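Local coordinates for protein thiosulfate sulfurtransferase TUM1 (Saccharomyces cerevisiae, PDB 3UTN) that accepts persulfide sulfur from NFS1 and passes it to UBA4 for 2-thiolation of the wobble uridine in tRNAs, at residues 205-210 with 233-238; 277-282 with 302-307. All coordinates share one frame; numbering follows the deposited sequence.

Contact 1. Residues 205-210 with 233-238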
loop_
_atom_site.group_PDB
_atom_site.type_symbol
_atom_site.label_atom_id
_atom_site.label_comp_id
_atom_site.label_asym_id
_atom_site.label_seq_id
_atom_site.Cartn_x
_atom_site.Cartn_y
_atom_site.Cartn_z
ATOM N N ASN A 205 10.036 -3.899 14.632
ATOM C CA ASN A 205 9.855 -4.956 13.680
ATOM C C ASN A 205 9.988 -4.256 12.354
ATOM O O ASN A 205 9.210 -3.367 12.029
ATOM C CB ASN A 205 8.471 -5.550 13.821
ATOM C CG ASN A 205 8.164 -5.933 15.244
ATOM O OD1 ASN A 205 8.857 -6.758 15.822
ATOM N ND2 ASN A 205 7.143 -5.316 15.822
ATOM N N ALA A 206 11.015 -4.606 11.607
ATOM C CA ALA A 206 11.218 -3.941 10.349
ATOM C C ALA A 206 11.070 -4.993 9.286
ATOM O O ALA A 206 11.867 -5.918 9.187
ATOM C CB ALA A 206 12.573 -3.264 10.303
ATOM N N PHE A 207 9.999 -4.874 8.523
ATOM C CA PHE A 207 9.706 -5.866 7.522
ATOM C C PHE A 207 9.853 -5.306 6.151
ATOM O O PHE A 207 9.482 -4.171 5.869
ATOM C CB PHE A 207 8.313 -6.426 7.701
ATOM C CG PHE A 207 8.126 -7.113 9.001
ATOM C CD1 PHE A 207 8.723 -8.341 9.240
ATOM C CD2 PHE A 207 7.372 -6.522 9.995
ATOM C CE1 PHE A 207 8.564 -8.974 10.460
ATOM C CE2 PHE A 207 7.200 -7.152 11.210
ATOM C CZ PHE A 207 7.796 -8.378 11.443
ATOM N N ASP A 208 10.394 -6.146 5.298
ATOM C CA ASP A 208 10.576 -5.786 3.938
ATOM C C ASP A 208 9.631 -6.649 3.139
ATOM O O ASP A 208 9.675 -7.873 3.226
ATOM C CB ASP A 208 12.022 -6.010 3.544
ATOM C CG ASP A 208 12.366 -5.315 2.280
ATOM O OD1 ASP A 208 11.648 -5.534 1.292
ATOM O OD2 ASP A 208 13.340 -4.543 2.274
ATOM N N ALA A 209 8.756 -5.998 2.384
ATOM C CA ALA A 209 7.703 -6.690 1.649
ATOM C C ALA A 209 8.196 -7.301 0.353
ATOM O O ALA A 209 7.440 -7.984 -0.334
ATOM C CB ALA A 209 6.548 -5.753 1.376
ATOM N N ARG A 210 9.456 -7.049 0.012
ATOM C CA ARG A 210 10.019 -7.609 -1.205
ATOM C C ARG A 210 10.125 -9.106 -1.062
ATOM O O ARG A 210 10.027 -9.638 0.040
ATOM C CB ARG A 210 11.393 -7.035 -1.491
ATOM C CG ARG A 210 11.375 -5.571 -1.868
ATOM C CD ARG A 210 12.796 -5.057 -1.931
ATOM N NE ARG A 210 13.450 -5.172 -0.637
ATOM C CZ ARG A 210 14.729 -5.481 -0.475
ATOM N NH1 ARG A 210 15.499 -5.719 -1.530
ATOM N NH2 ARG A 210 15.231 -5.559 0.747
ATOM N N GLY A 233 18.647 -5.155 9.933
ATOM C CA GLY A 233 17.661 -5.024 10.981
ATOM C C GLY A 233 16.259 -5.286 10.482
ATOM O O GLY A 233 15.341 -5.450 11.273
ATOM N N THR A 234 16.091 -5.320 9.164
ATOM C CA THR A 234 14.804 -5.659 8.600
ATOM C C THR A 234 14.688 -7.160 8.466
ATOM O O THR A 234 15.662 -7.900 8.599
ATOM C CB THR A 234 14.554 -5.020 7.220
ATOM O OG1 THR A 234 15.571 -5.449 6.310
ATOM C CG2 THR A 234 14.541 -3.500 7.321
ATOM N N GLN A 235 13.474 -7.600 8.200
ATOM C CA GLN A 235 13.190 -9.002 8.058
ATOM C C GLN A 235 12.352 -9.153 6.821
ATOM O O GLN A 235 11.608 -8.236 6.468
ATOM C CB GLN A 235 12.409 -9.492 9.257
ATOM C CG GLN A 235 13.114 -9.292 10.576
ATOM C CD GLN A 235 12.199 -9.646 11.711
ATOM O OE1 GLN A 235 11.971 -10.813 11.969
ATOM N NE2 GLN A 235 11.642 -8.643 12.371
ATOM N N PRO A 236 12.474 -10.303 6.145
ATOM C CA PRO A 236 11.676 -10.462 4.954
ATOM C C PRO A 236 10.246 -10.781 5.334
ATOM O O PRO A 236 9.984 -11.717 6.091
ATOM C CB PRO A 236 12.324 -11.653 4.262
ATOM C CG PRO A 236 12.859 -12.478 5.382
ATOM C CD PRO A 236 13.256 -11.516 6.459
ATOM N N LEU A 237 9.327 -9.975 4.838
ATOM C CA LEU A 237 7.931 -10.318 4.934
ATOM C C LEU A 237 7.348 -10.059 3.558
ATOM O O LEU A 237 6.660 -9.068 3.354
ATOM C CB LEU A 237 7.244 -9.506 6.027
ATOM C CG LEU A 237 5.915 -10.051 6.555
ATOM C CD1 LEU A 237 6.038 -11.506 6.996
ATOM C CD2 LEU A 237 5.447 -9.190 7.711
ATOM N N PRO A 238 7.661 -10.943 2.592
ATOM C CA PRO A 238 7.173 -10.746 1.241
ATOM C C PRO A 238 5.672 -10.577 1.296
ATOM O O PRO A 238 4.978 -11.386 1.909
ATOM C CB PRO A 238 7.576 -12.037 0.538
ATOM C CG PRO A 238 8.822 -12.432 1.253
ATOM C CD PRO A 238 8.489 -12.157 2.686
HETATM O O HOH W 1 11.107 -8.133 15.235
HETATM O O HOH W 2 13.040 -6.305 12.224
HETATM O O HOH W 3 15.159 -4.282 3.979
#
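Asp208 OD2 is gripped by Arg210 NH2 at 2.6 Å and by water 3, whose second proton goes across the contact to Thr234 OG1, itself hydrogen-bonded to Ile231 O. The segments carry the two parallel strands, 205-208 and 234-236, of a beta-alpha-beta crossover through helix 212-216, at one side of the C-terminal rhodanese sheet. CG of Asp208 is turned anti to the backbone N (chi1 -164°), which brings OD1 round to the Arg210 backbone N, 3.0 Å away, in an Asx turn. Arg210 holds the carboxylate in a side-on salt bridge, NE on OD1 at 2.7 Å and NH2 on OD2 from above the carboxylate plane. Arg210 NH2 also bonds Gly229 O, and NH1 pairs with Glu221. A leucine in place of Asp208 would probably leave Arg210 NE without its acceptor and break the water link to Thr234. The Asp208 backbone is tied both ways: its N donates to Gln235 O (2.7 Å) and its O accepts from Leu237 N (2.7 Å). On the face carrying Phe207, Leu237 CD2 sits over the ring, 3.8 Å from the centroid, in a CH-pi contact. Gln235 runs alongside the same ring, its amide plane turned 32° from it, with NE2 3.6 Å from Phe207 CE1. Thr271 N holds Gln235 OE1, and Gln235 NE2 donates at 2.7 Å to water 2, which also takes the Ala206 N-H.

Contact 2. Residues 277-282 with 302-307; sequences PTICSC and NVRLYD. With DMS (dimethyl sulfoxide), chain E.
With SG set anti to the carbonyl carbon in Cys280 (chi1 -67°) and CG1 anti to the backbone N in Val303 (chi1 -172°), the sulfur and the methyl meet at 3.5 Å, SG to CG1. Thr278 stands side by side with Val303 on the same face, its CG2 3.8 Å from Val303 CG1, and Leu295 of helix 286-297 covers both Thr278 and Cys280. The strands are parallel neighbours in the rhodanese sheet, joined by a beta-alpha-beta crossover through that helix; Cys280 N, for example, donates to Arg304 O at 2.6 Å, almost straight at 171°. Across the sheet, Ile279 and Arg304 lie alongside each other, Ile279 CD1 being 3.7 Å from Arg304 NH2, whose charge is met by Glu190. Ile279 CG2 also packs on Tyr306 CB at 3.7 Å. Water 4 sits in plane at the guanidinium edge, accepting from Arg304 NE (2.7 Å) and donating to Thr278 O (2.8 Å), a carbonyl that also takes the Arg304 backbone N-H. One face is thus mostly hydrocarbon and sulfur, the other partly charged: Cys280 acts here as an apolar packing group, while Cys282, two residues on, forms the persulfide.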
loop_
_atom_site.group_PDB
_atom_site.type_symbol
_atom_site.label_atom_id
_atom_site.label_comp_id
_atom_site.label_asym_id
_atom_site.label_seq_id
_atom_site.Cartn_x
_atom_site.Cartn_y
_atom_site.Cartn_z
ATOM N N PRO A 277 7.294 -1.097 17.748
ATOM C CA PRO A 277 6.590 -0.574 16.595
ATOM C C PRO A 277 7.136 -1.262 15.358
ATOM O O PRO A 277 8.131 -1.988 15.430
ATOM C CB PRO A 277 6.947 0.916 16.587
ATOM C CG PRO A 277 7.582 1.199 17.903
ATOM C CD PRO A 277 8.167 -0.092 18.374
ATOM N N THR A 278 6.481 -1.060 14.232
ATOM C CA THR A 278 6.860 -1.791 13.053
ATOM C C THR A 278 7.141 -0.846 11.919
ATOM O O THR A 278 6.499 0.187 11.768
ATOM C CB THR A 278 5.796 -2.838 12.690
ATOM O OG1 THR A 278 5.752 -3.810 13.736
ATOM C CG2 THR A 278 6.134 -3.545 11.386
ATOM N N ILE A 279 8.154 -1.191 11.149
ATOM C CA ILE A 279 8.430 -0.477 9.943
ATOM C C ILE A 279 8.289 -1.466 8.822
ATOM O O ILE A 279 8.817 -2.571 8.875
ATOM C CB ILE A 279 9.827 0.150 9.947
ATOM C CG1 ILE A 279 9.891 1.224 11.032
ATOM C CG2 ILE A 279 10.145 0.718 8.573
ATOM C CD1 ILE A 279 11.281 1.719 11.345
ATOM N N CYS A 280 7.516 -1.071 7.830
ATOM C CA CYS A 280 7.430 -1.827 6.620
ATOM C C CYS A 280 8.114 -1.064 5.534
ATOM O O CYS A 280 8.035 0.157 5.456
ATOM C CB CYS A 280 5.984 -2.104 6.265
ATOM S SG CYS A 280 5.278 -3.212 7.489
ATOM N N SER A 281 8.817 -1.809 4.710
ATOM C CA SER A 281 9.471 -1.260 3.565
ATOM C C SER A 281 9.306 -2.314 2.499
ATOM O O SER A 281 8.818 -3.412 2.761
ATOM C CB SER A 281 10.946 -1.035 3.873
ATOM O OG SER A 281 11.564 -2.261 4.222
ATOM N N CYS A 282 9.692 -1.970 1.288
ATOM C CA CYS A 282 9.835 -2.957 0.244
ATOM C C CYS A 282 10.847 -2.351 -0.677
ATOM O O CYS A 282 11.810 -1.746 -0.208
ATOM C CB CYS A 282 8.514 -3.197 -0.470
ATOM S SG CYS A 282 7.688 -1.669 -0.925
ATOM N N ASN A 302 1.374 0.671 15.403
ATOM C CA ASN A 302 2.469 1.570 15.084
ATOM C C ASN A 302 3.332 0.993 13.992
ATOM O O ASN A 302 4.547 0.829 14.132
ATOM C CB ASN A 302 3.279 1.874 16.336
ATOM C CG ASN A 302 2.417 2.415 17.448
ATOM O OD1 ASN A 302 1.645 3.350 17.243
ATOM N ND2 ASN A 302 2.524 1.818 18.622
ATOM N N VAL A 303 2.660 0.649 12.906
ATOM C CA VAL A 303 3.338 0.180 11.737
ATOM C C VAL A 303 3.506 1.404 10.883
ATOM O O VAL A 303 2.555 2.126 10.613
ATOM C CB VAL A 303 2.528 -0.875 10.988
ATOM C CG1 VAL A 303 3.372 -1.478 9.877
ATOM C CG2 VAL A 303 2.080 -1.954 11.952
ATOM N N ARG A 304 4.740 1.661 10.500
ATOM C CA ARG A 304 4.998 2.734 9.590
ATOM C C ARG A 304 5.588 2.160 8.341
ATOM O O ARG A 304 6.098 1.040 8.328
ATOM C CB ARG A 304 5.938 3.746 10.213
ATOM C CG ARG A 304 5.281 4.564 11.304
ATOM C CD ARG A 304 6.273 5.568 11.846
ATOM N NE ARG A 304 7.467 4.888 12.330
ATOM C CZ ARG A 304 8.663 5.454 12.408
ATOM N NH1 ARG A 304 8.833 6.712 12.010
ATOM N NH2 ARG A 304 9.689 4.752 12.859
ATOM N N LEU A 305 5.473 2.921 7.273
ATOM C CA LEU A 305 6.064 2.530 6.035
ATOM C C LEU A 305 7.320 3.331 5.855
ATOM O O LEU A 305 7.293 4.561 5.888
ATOM C CB LEU A 305 5.121 2.798 4.877
ATOM C CG LEU A 305 5.750 2.421 3.542
ATOM C CD1 LEU A 305 5.575 0.939 3.279
ATOM C CD2 LEU A 305 5.123 3.245 2.445
ATOM N N TYR A 306 8.422 2.627 5.668
ATOM C CA TYR A 306 9.609 3.260 5.174
ATOM C C TYR A 306 9.336 3.457 3.695
ATOM O O TYR A 306 9.529 2.560 2.886
ATOM C CB TYR A 306 10.845 2.400 5.409
ATOM C CG TYR A 306 12.055 2.933 4.694
ATOM C CD1 TYR A 306 12.214 4.302 4.490
ATOM C CD2 TYR A 306 13.037 2.079 4.224
ATOM C CE1 TYR A 306 13.320 4.800 3.842
ATOM C CE2 TYR A 306 14.156 2.573 3.576
ATOM C CZ TYR A 306 14.282 3.933 3.385
ATOM O OH TYR A 306 15.373 4.439 2.739
ATOM N N ASP A 307 8.862 4.647 3.362
ATOM C CA ASP A 307 8.384 4.903 2.027
ATOM C C ASP A 307 9.525 4.813 1.030
ATOM O O ASP A 307 9.406 4.136 0.013
ATOM C CB ASP A 307 7.698 6.257 1.964
ATOM C CG ASP A 307 6.999 6.487 0.657
ATOM O OD1 ASP A 307 6.639 5.503 -0.019
ATOM O OD2 ASP A 307 6.812 7.660 0.304
HETATM S S DMS E . 4.902 -0.590 19.921
HETATM O O DMS E . 4.363 0.322 18.895
HETATM C C1 DMS E . 4.465 0.001 21.465
HETATM C C2 DMS E . 4.007 -2.034 19.874
HETATM O O HOH W 4 7.082 2.394 13.344
#

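The two contacts are adjoining parts of one parallel sheet, with centres 9 Å apart: strand 278-281 lies between 303-306 and 205-208, and 234-236 follows outside. Probable hydrogen bonds join them at the middle, Asn205 O to Ile279 N and Phe207 N to Ile279 O, both 2.6 Å. Side chains add to the seam, with Asn205 ND2 bonded to Thr278 OG1 and Ser281 OG to Phe207 O. Just beyond the C-terminal end of the central strand comes Cys282, the persulfide-forming residue. Contact 1 flanks it closely: Asp208 OD1 packs 3.3 Å from Cys282 CA, and Arg210 CG 3.5 Å from Cys282 C. The Asp208-Arg210 pair therefore borders the catalytic cysteine's backbone, whereas contact 2 supplies the strand leading into it.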